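Local coordinates for protein trehalose-6-phosphate phosphatase (Candida albicans, PDB 5DXI) that is a HAD-superfamily phosphatase domain of the trehalose-phosphatase family, holding a magnesium ion, beryllium trifluoride and a glucose-containing glycan in one pocket, at residues V84-D96 / E183-R197. Residues are numbered along the deposited sequence; the frame is centred on the assembly and turned at random.
Sequences VGLSAEHGCFMKD and EVRPKFVNKGEIVKR. With GLC (alpha-D-glucopyranose), chain C; BEF (beryllium trifluoride ion), chain F.
His90 meets Glu183 beside the bound glucose, imidazole and carboxylate planes turned 77° apart. His90 NE2 gives Glu183 OE1 a weak, bent hydrogen bond of 2.8 Å, and another weak one to O4 of the glucose. That same O4 is also hydrogen-bonded to Glu183 OE2, modelled so short that its length is doubtful. ND1 of His90 is tied to Thr236 and Glu183 OE1 pairs with Lys136, which probably limit how far the two groups can turn. At the root of the His90 side chain, the Arg185 chain bends at chi2 (128°) and brings NE to 3.4 Å from His90 CB, with CB at the edge of the guanidinium plane; Val189 O and Asn190 CB lie over one of its faces. Lys191 passes the ring obliquely, its chain extended beyond CG, and carries NZ to 2.7 Å from F1 of beryllium trifluoride, a hydrogen bond; the amine also forms a salt bridge with Asp237 and a hydrogen bond to Ile67 O. In this HAD-type fold, the 85-88/93-95 hairpin near one end of the main sheet thus meets both strand 181-186, an inner strand of the smaller antiparallel sheet, and the helix that follows it. Asn190 caps that helix, its OD1 accepting from Glu193 N and, weakly, from Gly192 N. Gly91 packs directly against the cap backbone, its CA 4.2 Å from Asn190 CA, at backbone angles (phi 100°) that suit glycine, and a water links Gly91 O to Asn190 N. Further along, Ile194 CG1 reaches 3.6 Å from Gly91 CA, while its CD1 comes to 3.5 Å from Met94 CG as the two chains run past each other in opposite directions. Cys92 and Phe93 form a classic beta bulge opposite Ala88, and Cys92 SG lies 3.7 Å from Val189 CG2.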
# COMPACT_ATOMS: atom_id res chain seq x y z
N VAL A 84 -1.90 15.26 1.83
CA VAL A 84 -2.25 13.90 1.40
C VAL A 84 -3.01 13.12 2.47
O VAL A 84 -2.88 13.39 3.67
CB VAL A 84 -0.99 13.07 1.02
CG1 VAL A 84 -0.21 13.75 -0.09
CG2 VAL A 84 -0.10 12.83 2.23
N GLY A 85 -3.83 12.18 2.01
CA GLY A 85 -4.50 11.26 2.91
C GLY A 85 -3.54 10.25 3.48
O GLY A 85 -2.52 9.92 2.86
N LEU A 86 -3.85 9.74 4.67
CA LEU A 86 -3.00 8.75 5.32
C LEU A 86 -3.80 7.51 5.71
O LEU A 86 -4.93 7.62 6.19
CB LEU A 86 -2.34 9.34 6.57
CG LEU A 86 -1.47 10.57 6.34
CD1 LEU A 86 -0.96 11.11 7.66
CD2 LEU A 86 -0.32 10.23 5.41
N SER A 87 -3.22 6.34 5.50
CA SER A 87 -3.79 5.11 6.01
C SER A 87 -2.66 4.28 6.59
O SER A 87 -1.63 4.10 5.94
CB SER A 87 -4.54 4.34 4.91
OG SER A 87 -5.03 3.12 5.42
N ALA A 88 -2.87 3.78 7.80
CA ALA A 88 -1.81 3.16 8.57
C ALA A 88 -2.14 1.71 8.91
O ALA A 88 -3.32 1.33 8.93
CB ALA A 88 -1.55 3.99 9.89
N GLU A 89 -1.10 0.92 9.15
CA GLU A 89 -1.17 -0.47 9.61
C GLU A 89 -2.01 -1.38 8.71
O GLU A 89 -2.84 -2.16 9.19
CB GLU A 89 -1.70 -0.54 11.06
CG GLU A 89 -0.91 0.36 12.02
CD GLU A 89 -1.06 0.02 13.51
OE1 GLU A 89 -1.45 -1.10 13.88
OE2 GLU A 89 -0.73 0.90 14.32
N HIS A 90 -1.78 -1.28 7.40
CA HIS A 90 -2.38 -2.15 6.41
C HIS A 90 -3.90 -2.08 6.48
O HIS A 90 -4.55 -3.11 6.47
CB HIS A 90 -1.91 -3.61 6.58
CG HIS A 90 -0.42 -3.78 6.59
ND1 HIS A 90 0.34 -3.82 5.44
CD2 HIS A 90 0.45 -3.94 7.62
CE1 HIS A 90 1.61 -4.00 5.76
NE2 HIS A 90 1.70 -4.07 7.08
N GLY A 91 -4.46 -0.88 6.58
CA GLY A 91 -5.91 -0.71 6.53
C GLY A 91 -6.62 -0.52 7.87
O GLY A 91 -7.85 -0.42 7.90
N CYS A 92 -5.88 -0.45 8.97
CA CYS A 92 -6.52 -0.30 10.27
C CYS A 92 -6.95 1.13 10.56
O CYS A 92 -7.93 1.35 11.29
CB CYS A 92 -5.59 -0.79 11.38
SG CYS A 92 -5.30 -2.58 11.30
N PHE A 93 -6.26 2.11 9.97
CA PHE A 93 -6.53 3.52 10.26
C PHE A 93 -6.60 4.35 8.99
O PHE A 93 -5.91 4.06 8.04
CB PHE A 93 -5.45 4.12 11.18
CG PHE A 93 -5.33 3.44 12.51
CD1 PHE A 93 -4.51 2.33 12.66
CD2 PHE A 93 -6.03 3.90 13.61
CE1 PHE A 93 -4.41 1.70 13.89
CE2 PHE A 93 -5.93 3.27 14.84
CZ PHE A 93 -5.11 2.18 14.98
N MET A 94 -7.44 5.39 9.00
CA MET A 94 -7.54 6.34 7.89
C MET A 94 -7.56 7.76 8.40
O MET A 94 -8.16 8.03 9.44
CB MET A 94 -8.82 6.12 7.07
CG MET A 94 -8.83 4.95 6.17
SD MET A 94 -10.37 4.88 5.23
CE MET A 94 -10.13 6.11 3.96
N LYS A 95 -6.95 8.69 7.67
CA LYS A 95 -7.12 10.09 8.02
C LYS A 95 -7.27 10.96 6.77
O LYS A 95 -6.33 11.09 5.97
CB LYS A 95 -5.95 10.59 8.90
CG LYS A 95 -6.22 12.01 9.46
CD LYS A 95 -5.13 12.52 10.39
CE LYS A 95 -3.91 12.95 9.61
NZ LYS A 95 -3.11 13.98 10.34
N ASP A 96 -8.45 11.53 6.62
CA ASP A 96 -8.76 12.42 5.51
C ASP A 96 -7.84 13.63 5.48
O ASP A 96 -7.31 14.05 6.52
CB ASP A 96 -10.21 12.89 5.57
CG ASP A 96 -11.17 11.89 4.97
OD1 ASP A 96 -11.08 11.67 3.74
OD2 ASP A 96 -12.03 11.34 5.70
N GLU A 183 3.92 -10.18 9.19
CA GLU A 183 3.03 -9.23 9.81
C GLU A 183 1.73 -9.92 10.09
O GLU A 183 1.32 -10.76 9.34
CB GLU A 183 2.81 -8.00 8.90
CG GLU A 183 4.06 -7.20 8.58
CD GLU A 183 3.84 -5.70 8.54
OE1 GLU A 183 2.98 -5.20 9.24
OE2 GLU A 183 4.54 -5.02 7.81
N VAL A 184 1.10 -9.58 11.20
CA VAL A 184 -0.21 -10.12 11.56
C VAL A 184 -1.20 -9.00 11.84
O VAL A 184 -0.90 -8.06 12.59
CB VAL A 184 -0.12 -11.05 12.79
CG1 VAL A 184 -1.49 -11.56 13.16
CG2 VAL A 184 0.83 -12.22 12.51
N ARG A 185 -2.37 -9.08 11.23
CA ARG A 185 -3.39 -8.08 11.46
C ARG A 185 -4.76 -8.70 11.18
O ARG A 185 -4.82 -9.75 10.54
CB ARG A 185 -3.12 -6.85 10.59
CG ARG A 185 -3.19 -7.14 9.14
CD ARG A 185 -4.11 -6.19 8.40
NE ARG A 185 -3.92 -6.37 6.97
CZ ARG A 185 -4.41 -7.39 6.28
NH1 ARG A 185 -5.17 -8.29 6.88
NH2 ARG A 185 -4.16 -7.49 4.99
N PRO A 186 -5.85 -8.06 11.67
CA PRO A 186 -7.20 -8.57 11.46
C PRO A 186 -7.46 -8.78 9.99
O PRO A 186 -6.98 -8.00 9.17
CB PRO A 186 -8.10 -7.46 12.01
CG PRO A 186 -7.26 -6.76 13.02
CD PRO A 186 -5.86 -6.80 12.45
N LYS A 187 -8.16 -9.86 9.66
CA LYS A 187 -8.34 -10.24 8.28
C LYS A 187 -9.29 -9.29 7.57
O LYS A 187 -9.18 -9.09 6.35
CB LYS A 187 -8.84 -11.69 8.19
CG LYS A 187 -8.79 -12.24 6.78
CD LYS A 187 -8.74 -13.77 6.75
CE LYS A 187 -10.10 -14.38 6.99
NZ LYS A 187 -11.00 -14.13 5.82
N PHE A 188 -10.23 -8.70 8.30
CA PHE A 188 -11.28 -7.94 7.63
C PHE A 188 -11.01 -6.44 7.55
O PHE A 188 -11.88 -5.68 7.13
CB PHE A 188 -12.62 -8.22 8.33
CG PHE A 188 -13.02 -9.67 8.26
CD1 PHE A 188 -13.44 -10.23 7.06
CD2 PHE A 188 -12.95 -10.48 9.38
CE1 PHE A 188 -13.79 -11.57 6.99
CE2 PHE A 188 -13.29 -11.82 9.32
CZ PHE A 188 -13.71 -12.37 8.12
N VAL A 189 -9.81 -6.03 7.95
CA VAL A 189 -9.25 -4.74 7.55
C VAL A 189 -8.02 -5.01 6.66
O VAL A 189 -7.24 -5.92 6.96
CB VAL A 189 -8.84 -3.85 8.75
CG1 VAL A 189 -10.07 -3.29 9.49
CG2 VAL A 189 -7.92 -4.60 9.70
N ASN A 190 -7.87 -4.26 5.57
CA ASN A 190 -6.73 -4.41 4.67
C ASN A 190 -6.69 -3.26 3.66
O ASN A 190 -7.64 -2.48 3.57
CB ASN A 190 -6.79 -5.74 3.92
CG ASN A 190 -8.07 -5.91 3.12
OD1 ASN A 190 -8.23 -5.32 2.04
ND2 ASN A 190 -8.99 -6.73 3.64
N LYS A 191 -5.59 -3.15 2.92
CA LYS A 191 -5.41 -2.04 1.99
C LYS A 191 -6.46 -2.05 0.87
O LYS A 191 -6.78 -1.01 0.30
CB LYS A 191 -4.00 -2.06 1.39
CG LYS A 191 -2.85 -1.77 2.38
CD LYS A 191 -1.56 -1.40 1.64
CE LYS A 191 -0.41 -0.99 2.60
NZ LYS A 191 0.82 -0.62 1.80
N GLY A 192 -7.00 -3.23 0.56
CA GLY A 192 -8.06 -3.34 -0.44
C GLY A 192 -9.35 -2.65 -0.01
O GLY A 192 -10.03 -2.03 -0.83
N GLU A 193 -9.68 -2.74 1.28
CA GLU A 193 -10.84 -2.04 1.83
C GLU A 193 -10.68 -0.54 1.72
O GLU A 193 -11.63 0.19 1.38
CB GLU A 193 -11.03 -2.38 3.31
CG GLU A 193 -11.91 -3.56 3.59
CD GLU A 193 -13.28 -3.41 2.94
OE1 GLU A 193 -13.98 -2.40 3.19
OE2 GLU A 193 -13.62 -4.33 2.17
N ILE A 194 -9.48 -0.07 2.03
CA ILE A 194 -9.16 1.35 1.95
C ILE A 194 -9.38 1.86 0.53
O ILE A 194 -10.00 2.90 0.32
CB ILE A 194 -7.68 1.64 2.38
CG1 ILE A 194 -7.40 1.10 3.78
CG2 ILE A 194 -7.37 3.14 2.35
CD1 ILE A 194 -8.24 1.74 4.88
N VAL A 195 -8.86 1.11 -0.44
CA VAL A 195 -8.97 1.50 -1.83
C VAL A 195 -10.45 1.56 -2.26
O VAL A 195 -10.87 2.51 -2.93
CB VAL A 195 -8.18 0.55 -2.74
CG1 VAL A 195 -8.55 0.78 -4.18
CG2 VAL A 195 -6.67 0.77 -2.52
N LYS A 196 -11.23 0.57 -1.84
CA LYS A 196 -12.68 0.57 -2.10
C LYS A 196 -13.35 1.81 -1.50
O LYS A 196 -14.18 2.46 -2.16
CB LYS A 196 -13.32 -0.71 -1.56
CG LYS A 196 -14.84 -0.79 -1.73
CD LYS A 196 -15.36 -2.22 -1.48
CE LYS A 196 -15.34 -2.58 0.01
NZ LYS A 196 -15.67 -4.03 0.25
N ARG A 197 -12.98 2.16 -0.27
CA ARG A 197 -13.59 3.31 0.39
C ARG A 197 -13.22 4.64 -0.27
O ARG A 197 -13.96 5.62 -0.14
CB ARG A 197 -13.21 3.35 1.87
CG ARG A 197 -13.94 2.30 2.69
CD ARG A 197 -13.37 2.27 4.10
NE ARG A 197 -13.95 1.20 4.90
CZ ARG A 197 -14.54 1.42 6.08
NH1 ARG A 197 -14.61 2.65 6.55
NH2 ARG A 197 -15.04 0.41 6.77
C1 GLC C . 8.44 -1.17 6.90
C2 GLC C . 7.97 -1.10 8.35
C3 GLC C . 6.80 -2.06 8.55
C4 GLC C . 5.69 -1.71 7.57
C5 GLC C . 6.25 -1.79 6.15
C6 GLC C . 5.20 -1.32 5.16
O1 GLC C . 8.97 -2.46 6.61
O2 GLC C . 9.06 -1.46 9.19
O3 GLC C . 6.29 -1.93 9.87
O4 GLC C . 4.59 -2.64 7.69
O5 GLC C . 7.35 -0.91 6.00
O6 GLC C . 4.94 0.07 5.37
BE BEF F . 3.80 0.41 1.92
F1 BEF F . 3.17 -0.69 3.15
F2 BEF F . 5.41 -0.26 2.19
F3 BEF F . 4.19 1.71 3.05
O HOH W 1 -9.64 -1.76 6.19